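Local coordinates for protein (CD58) (Homo sapiens, PDB 1CCZ) that binds the T-cell surface receptor CD2 through its N-terminal immunoglobulin-like domain, as a cell-surface adhesion glycoprotein, at residues V13-P18 / F88-L93; L124-E129 / T144-P149. All coordinates share one frame; numbering follows the deposited sequence. Where two conformers were deposited one is given.

Interaction 1 of 2, residues V13-P18 / F88-L93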
loop_
_atom_site.group_PDB
_atom_site.type_symbol
_atom_site.label_atom_id
_atom_site.label_comp_id
_atom_site.label_asym_id
_atom_site.label_seq_id
_atom_site.Cartn_x
_atom_site.Cartn_y
_atom_site.Cartn_z
ATOM N N VAL A 13 7.912 2.335 -6.916
ATOM C CA VAL A 13 8.423 1.222 -6.139
ATOM C C VAL A 13 9.584 0.632 -6.905
ATOM O O VAL A 13 9.708 0.832 -8.112
ATOM C CB VAL A 13 7.400 0.075 -5.969
ATOM C CG1 VAL A 13 6.329 0.466 -4.991
ATOM C CG2 VAL A 13 6.813 -0.301 -7.326
ATOM N N THR A 14 10.435 -0.097 -6.197
ATOM C CA THR A 14 11.558 -0.764 -6.819
ATOM C C THR A 14 11.506 -2.237 -6.418
ATOM O O THR A 14 11.376 -2.554 -5.236
ATOM C CB THR A 14 12.880 -0.157 -6.363
ATOM O OG1 THR A 14 12.985 1.164 -6.894
ATOM C CG2 THR A 14 14.056 -0.998 -6.851
ATOM N N PHE A 15 11.552 -3.126 -7.407
ATOM C CA PHE A 15 11.546 -4.561 -7.165
ATOM C C PHE A 15 13.029 -4.905 -7.076
ATOM O O PHE A 15 13.712 -5.017 -8.097
ATOM C CB PHE A 15 10.898 -5.302 -8.336
ATOM C CG PHE A 15 9.422 -5.003 -8.522
ATOM C CD1 PHE A 15 8.626 -4.608 -7.453
ATOM C CD2 PHE A 15 8.829 -5.121 -9.773
ATOM C CE1 PHE A 15 7.256 -4.335 -7.633
ATOM C CE2 PHE A 15 7.470 -4.854 -9.967
ATOM C CZ PHE A 15 6.681 -4.461 -8.898
ATOM N N HIS A 16 13.528 -5.029 -5.847
ATOM C CA HIS A 16 14.939 -5.327 -5.611
ATOM C C HIS A 16 15.286 -6.784 -5.866
ATOM O O HIS A 16 14.692 -7.697 -5.283
ATOM C CB HIS A 16 15.328 -4.941 -4.187
ATOM C CG HIS A 16 15.256 -3.464 -3.928
ATOM N ND1 HIS A 16 16.231 -2.588 -4.354
ATOM C CD2 HIS A 16 14.310 -2.714 -3.312
ATOM C CE1 HIS A 16 15.893 -1.354 -4.010
ATOM N NE2 HIS A 16 14.730 -1.405 -3.377
ATOM N N VAL A 17 16.251 -6.986 -6.754
ATOM C CA VAL A 17 16.682 -8.316 -7.119
ATOM C C VAL A 17 18.106 -8.519 -6.645
ATOM O O VAL A 17 18.971 -7.682 -6.903
ATOM C CB VAL A 17 16.644 -8.506 -8.643
ATOM C CG1 VAL A 17 17.323 -9.801 -9.027
ATOM C CG2 VAL A 17 15.216 -8.511 -9.125
ATOM N N PRO A 18 18.359 -9.622 -5.912
ATOM C CA PRO A 18 19.674 -10.005 -5.366
ATOM C C PRO A 18 20.845 -9.669 -6.314
ATOM O O PRO A 18 20.990 -10.266 -7.388
ATOM C CB PRO A 18 19.546 -11.515 -5.148
ATOM C CG PRO A 18 18.064 -11.850 -5.362
ATOM C CD PRO A 18 17.308 -10.577 -5.524
ATOM N N PHE A 88 7.115 -10.951 -7.909
ATOM C CA PHE A 88 6.793 -9.838 -7.027
ATOM C C PHE A 88 5.333 -9.508 -7.228
ATOM O O PHE A 88 4.916 -9.311 -8.373
ATOM C CB PHE A 88 7.601 -8.589 -7.394
ATOM C CG PHE A 88 9.068 -8.710 -7.134
ATOM C CD1 PHE A 88 9.897 -9.381 -8.032
ATOM C CD2 PHE A 88 9.632 -8.140 -6.000
ATOM C CE1 PHE A 88 11.270 -9.481 -7.799
ATOM C CE2 PHE A 88 11.008 -8.229 -5.754
ATOM C CZ PHE A 88 11.829 -8.901 -6.657
ATOM N N PHE A 89 4.532 -9.491 -6.159
ATOM C CA PHE A 89 3.143 -9.079 -6.345
ATOM C C PHE A 89 3.039 -7.679 -5.757
ATOM O O PHE A 89 3.307 -7.436 -4.576
ATOM C CB PHE A 89 2.095 -10.059 -5.755
ATOM C CG PHE A 89 2.559 -11.511 -5.803
ATOM C CD1 PHE A 89 3.719 -11.892 -5.150
ATOM C CD2 PHE A 89 1.927 -12.453 -6.611
ATOM C CE1 PHE A 89 4.241 -13.158 -5.312
ATOM C CE2 PHE A 89 2.444 -13.719 -6.775
ATOM C CZ PHE A 89 3.605 -14.072 -6.130
ATOM N N LEU A 90 2.722 -6.752 -6.647
ATOM C CA LEU A 90 2.614 -5.353 -6.312
ATOM C C LEU A 90 1.164 -4.949 -6.103
ATOM O O LEU A 90 0.299 -5.239 -6.934
ATOM C CB LEU A 90 3.223 -4.513 -7.445
ATOM C CG LEU A 90 2.941 -3.004 -7.426
ATOM C CD1 LEU A 90 3.732 -2.368 -6.291
ATOM C CD2 LEU A 90 3.304 -2.367 -8.772
ATOM N N TYR A 91 0.904 -4.295 -4.973
ATOM C CA TYR A 91 -0.427 -3.777 -4.684
ATOM C C TYR A 91 -0.254 -2.263 -4.715
ATOM O O TYR A 91 0.746 -1.739 -4.213
ATOM C CB TYR A 91 -0.896 -4.239 -3.310
ATOM C CG TYR A 91 -0.953 -5.734 -3.201
ATOM C CD1 TYR A 91 -2.049 -6.439 -3.700
ATOM C CD2 TYR A 91 0.122 -6.460 -2.673
ATOM C CE1 TYR A 91 -2.078 -7.842 -3.691
ATOM C CE2 TYR A 91 0.111 -7.868 -2.656
ATOM C CZ TYR A 91 -0.996 -8.556 -3.174
ATOM O OH TYR A 91 -1.015 -9.946 -3.217
ATOM N N VAL A 92 -1.201 -1.567 -5.339
ATOM C CA VAL A 92 -1.150 -0.107 -5.433
ATOM C C VAL A 92 -2.284 0.464 -4.579
ATOM O O VAL A 92 -3.472 0.277 -4.873
ATOM C CB VAL A 92 -1.310 0.364 -6.881
ATOM C CG1 VAL A 92 -1.334 1.878 -6.928
ATOM C CG2 VAL A 92 -0.162 -0.201 -7.737
ATOM N N LEU A 93 -1.904 1.165 -3.519
ATOM C CA LEU A 93 -2.879 1.697 -2.595
ATOM C C LEU A 93 -2.974 3.196 -2.579
ATOM O O LEU A 93 -2.001 3.922 -2.786
ATOM C CB LEU A 93 -2.558 1.216 -1.173
ATOM C CG LEU A 93 -2.715 -0.275 -0.875
ATOM C CD1 LEU A 93 -1.452 -0.987 -1.240
ATOM C CD2 LEU A 93 -2.987 -0.479 0.582
#
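Phe15 and Phe88 lie against each other across the core of the N-terminal immunoglobulin-like beta-sandwich, joining strand 13-15 of one sheet to strand 86-93 of the other. The two strand segments run antiparallel at 170°, with axes 9.5 Å apart and no hydrogen bond between them, so side chains make the join. The ring planes are near parallel, 19° apart, but the two side chains run in opposing senses and are displaced lengthwise until the rings barely overlap, with centroids 5.1 Å apart. Each ring instead receives the other's methylene over its face. Phe15 CB stands 3.8 Å from the Phe88 ring centroid, and Phe88 CB stands 4.1 Å from the Phe15 ring centroid, both close to the ring normal, giving a reciprocal pair of CH-pi contacts.

The Leu90 side chain is nearly perpendicular to that of Phe15 and meets its far edge, Leu90 CB lying 3.8 Å from Phe15 CZ near the ring plane. Beyond it, the tips of Val13 and Leu90 meet, Val13 CG2 against Leu90 CD1. Tyr75 of strand 73-78 also meets the Phe15 ring, and Phe1 the Phe88 ring. At the other end of the contact, Val17 CG2 approaches Phe88 CZ obliquely, while the carbonyl His16 O sits at that ring's edge, 3.4 Å from Phe88 CZ.

Interaction 2 of 2, residues L124-E129 / T144-P149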
loop_
_atom_site.group_PDB
_atom_site.type_symbol
_atom_site.label_atom_id
_atom_site.label_comp_id
_atom_site.label_asym_id
_atom_site.label_seq_id
_atom_site.Cartn_x
_atom_site.Cartn_y
_atom_site.Cartn_z
ATOM N N LEU A 124 -9.863 1.976 17.046
ATOM C CA LEU A 124 -10.338 2.910 18.062
ATOM C C LEU A 124 -9.665 2.711 19.414
ATOM O O LEU A 124 -9.470 1.576 19.868
ATOM C CB LEU A 124 -11.848 2.780 18.218
ATOM C CG LEU A 124 -12.548 3.797 19.116
ATOM C CD1 LEU A 124 -12.491 5.179 18.508
ATOM C CD2 LEU A 124 -13.989 3.360 19.312
ATOM N N TYR A 125 -9.306 3.828 20.046
ATOM C CA TYR A 125 -8.664 3.832 21.363
ATOM C C TYR A 125 -9.338 4.827 22.304
ATOM O O TYR A 125 -9.874 5.837 21.866
ATOM C CB TYR A 125 -7.193 4.222 21.241
ATOM C CG TYR A 125 -6.429 3.431 20.216
ATOM C CD1 TYR A 125 -6.518 3.744 18.858
ATOM C CD2 TYR A 125 -5.585 2.387 20.602
ATOM C CE1 TYR A 125 -5.772 3.038 17.901
ATOM C CE2 TYR A 125 -4.839 1.671 19.661
ATOM C CZ TYR A 125 -4.935 2.007 18.315
ATOM O OH TYR A 125 -4.180 1.332 17.390
ATOM N N GLN A 126 -9.349 4.519 23.593
ATOM C CA GLN A 126 -9.896 5.447 24.585
ATOM C C GLN A 126 -8.865 5.350 25.681
ATOM O O GLN A 126 -8.693 4.292 26.289
ATOM C CB GLN A 126 -11.258 5.039 25.120
ATOM C CG GLN A 126 -11.673 5.939 26.271
ATOM C CD GLN A 126 -13.126 5.812 26.603
ATOM O OE1 GLN A 126 -13.664 4.708 26.637
ATOM N NE2 GLN A 126 -13.787 6.936 26.852
ATOM N N GLY A 127 -8.158 6.446 25.920
ATOM C CA GLY A 127 -7.101 6.400 26.900
ATOM C C GLY A 127 -6.008 5.580 26.241
ATOM O O GLY A 127 -5.737 5.730 25.043
ATOM N N LYS A 128 -5.393 4.692 27.006
ATOM C CA LYS A 128 -4.324 3.855 26.476
ATOM C C LYS A 128 -4.862 2.459 26.111
ATOM O O LYS A 128 -4.125 1.466 26.072
ATOM C CB LYS A 128 -3.192 3.751 27.526
ATOM C CG LYS A 128 -3.425 2.724 28.672
ATOM C CD LYS A 128 -2.450 2.926 29.859
ATOM C CE LYS A 128 -1.312 1.895 29.877
ATOM N NZ LYS A 128 -1.640 0.681 30.684
ATOM N N GLU A 129 -6.147 2.393 25.808
ATOM C CA GLU A 129 -6.758 1.121 25.508
ATOM C C GLU A 129 -7.276 0.994 24.086
ATOM O O GLU A 129 -8.023 1.845 23.637
ATOM C CB GLU A 129 -7.900 0.915 26.482
ATOM C CG GLU A 129 -8.591 -0.396 26.370
ATOM C CD GLU A 129 -9.332 -0.715 27.637
ATOM O OE1 GLU A 129 -8.686 -0.633 28.708
ATOM O OE2 GLU A 129 -10.546 -1.032 27.568
ATOM N N THR A 144 -18.863 2.953 27.297
ATOM C CA THR A 144 -19.252 2.607 28.648
ATOM C C THR A 144 -18.870 3.758 29.566
ATOM O O THR A 144 -19.502 3.966 30.595
ATOM C CB THR A 144 -18.555 1.311 29.100
ATOM O OG1 THR A 144 -17.154 1.550 29.325
ATOM C CG2 THR A 144 -18.709 0.246 28.035
ATOM N N ASN A 145 -17.841 4.511 29.180
ATOM C CA ASN A 145 -17.385 5.645 29.976
ATOM C C ASN A 145 -16.733 6.726 29.114
ATOM O O ASN A 145 -16.366 6.480 27.960
ATOM C CB ASN A 145 -16.382 5.182 31.021
ATOM C CG ASN A 145 -15.019 4.955 30.444
ATOM O OD1 ASN A 145 -14.210 5.871 30.373
ATOM N ND2 ASN A 145 -14.751 3.726 30.019
ATOM N N LEU A 146 -16.588 7.922 29.689
ATOM C CA LEU A 146 -15.980 9.044 28.991
ATOM C C LEU A 146 -14.847 9.635 29.816
ATOM O O LEU A 146 -14.653 10.842 29.853
ATOM C CB LEU A 146 -17.040 10.103 28.685
ATOM C CG LEU A 146 -18.121 9.604 27.713
ATOM C CD1 LEU A 146 -19.154 10.680 27.504
ATOM C CD2 LEU A 146 -17.499 9.213 26.383
ATOM N N ARG A 147 -14.088 8.772 30.470
ATOM C CA ARG A 147 -12.977 9.224 31.294
ATOM C C ARG A 147 -11.769 9.704 30.483
ATOM O O ARG A 147 -10.871 10.355 31.015
ATOM C CB ARG A 147 -12.539 8.102 32.237
ATOM C CG ARG A 147 -13.557 7.747 33.311
ATOM C CD ARG A 147 -12.923 6.831 34.354
ATOM N NE ARG A 147 -12.616 5.503 33.817
ATOM C CZ ARG A 147 -13.510 4.518 33.694
ATOM N NH1 ARG A 147 -14.777 4.699 34.069
ATOM N NH2 ARG A 147 -13.139 3.347 33.184
ATOM N N ALA A 148 -11.728 9.359 29.202
ATOM C CA ALA A 148 -10.626 9.787 28.350
ATOM C C ALA A 148 -11.153 10.052 26.945
ATOM O O ALA A 148 -12.215 9.571 26.574
ATOM C CB ALA A 148 -9.552 8.723 28.304
ATOM N N PRO A 149 -10.442 10.875 26.167
ATOM C CA PRO A 149 -10.913 11.137 24.805
ATOM C C PRO A 149 -10.745 9.881 23.946
ATOM O O PRO A 149 -10.082 8.930 24.345
ATOM C CB PRO A 149 -10.021 12.280 24.318
ATOM C CG PRO A 149 -8.825 12.249 25.194
ATOM C CD PRO A 149 -9.224 11.632 26.503
HETATM O O HOH W 1 -15.876 3.356 26.702
HETATM O O HOH W 2 -12.674 2.687 28.139
HETATM O O HOH W 3 -7.319 8.863 24.497
#
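Gln126 reaches across to the 144-149 loop, and its side-chain amide supplies both direct hydrogen bonds of the contact. Gln126 NE2 donates to Ala148 O at 3.1 Å along a nearly straight N-H...O line (174°), and to Asn145 O at 2.8 Å. Both acceptors lie close to the Gln126 amide plane, although Gln126 NE2 stands well above the plane of the backbone carbonyl of Asn145. With CG anti to the backbone N (chi1 172°) and the chain extended beyond it, the amide is carried out to these two carbonyls. Using both N-H groups in this way fixes the flip of the amide and turns OE1 toward water. The side-chain amide planes of Asn145 and Gln126 differ by only 12°.

Water-mediated bonds add to the grip. Gln126 OE1 accepts from two waters: one, 2.6 Å from OE1, accepts from Thr144 N, and the other accepts from Asn145 ND2. A third water accepts from Gly127 N and donates to Pro149 O.

Within the loop, Asn145 OD1 takes the backbone N of Arg147 at 2.9 Å, in the carbonyl plane and on a lone pair, forming an Asx turn.

Van der Waals contact is slight, Ala148 CB lying 3.6 Å from Gly127 N; separately, Gln126 CA makes a CA-H...O contact with Pro149 O.

Gln126 and Glu129 bound a type II' beta turn that joins strand 121-126 to strand 129-134, while the loop leads from strand 138-142 into strand 150-156, which flanks 121-126 on the side away from 129-134.

In the fold
Interactions 1 and 2 belong to different immunoglobulin-like units of the chain. Their centres are 39 Å apart, their nearest atoms about 17 Å, and they do not touch; along the chain, interaction 1 closes before interaction 2 opens. The first is buried and apolar, about 11 Å from the chain centre, and bridges two sheets. The second is a hydrated surface contact about 29 Å out, in the C2-set domain, at the end of inner strand 121-126 where a turn and a loop meet. Neither lines a ligand pocket. Interaction 1 lies near a glycan sugar, one N-acetylglucosamine being about 7 Å from the Val13 side chain, whereas interaction 2 is farther from another, about 14 Å from the Leu146 side chain.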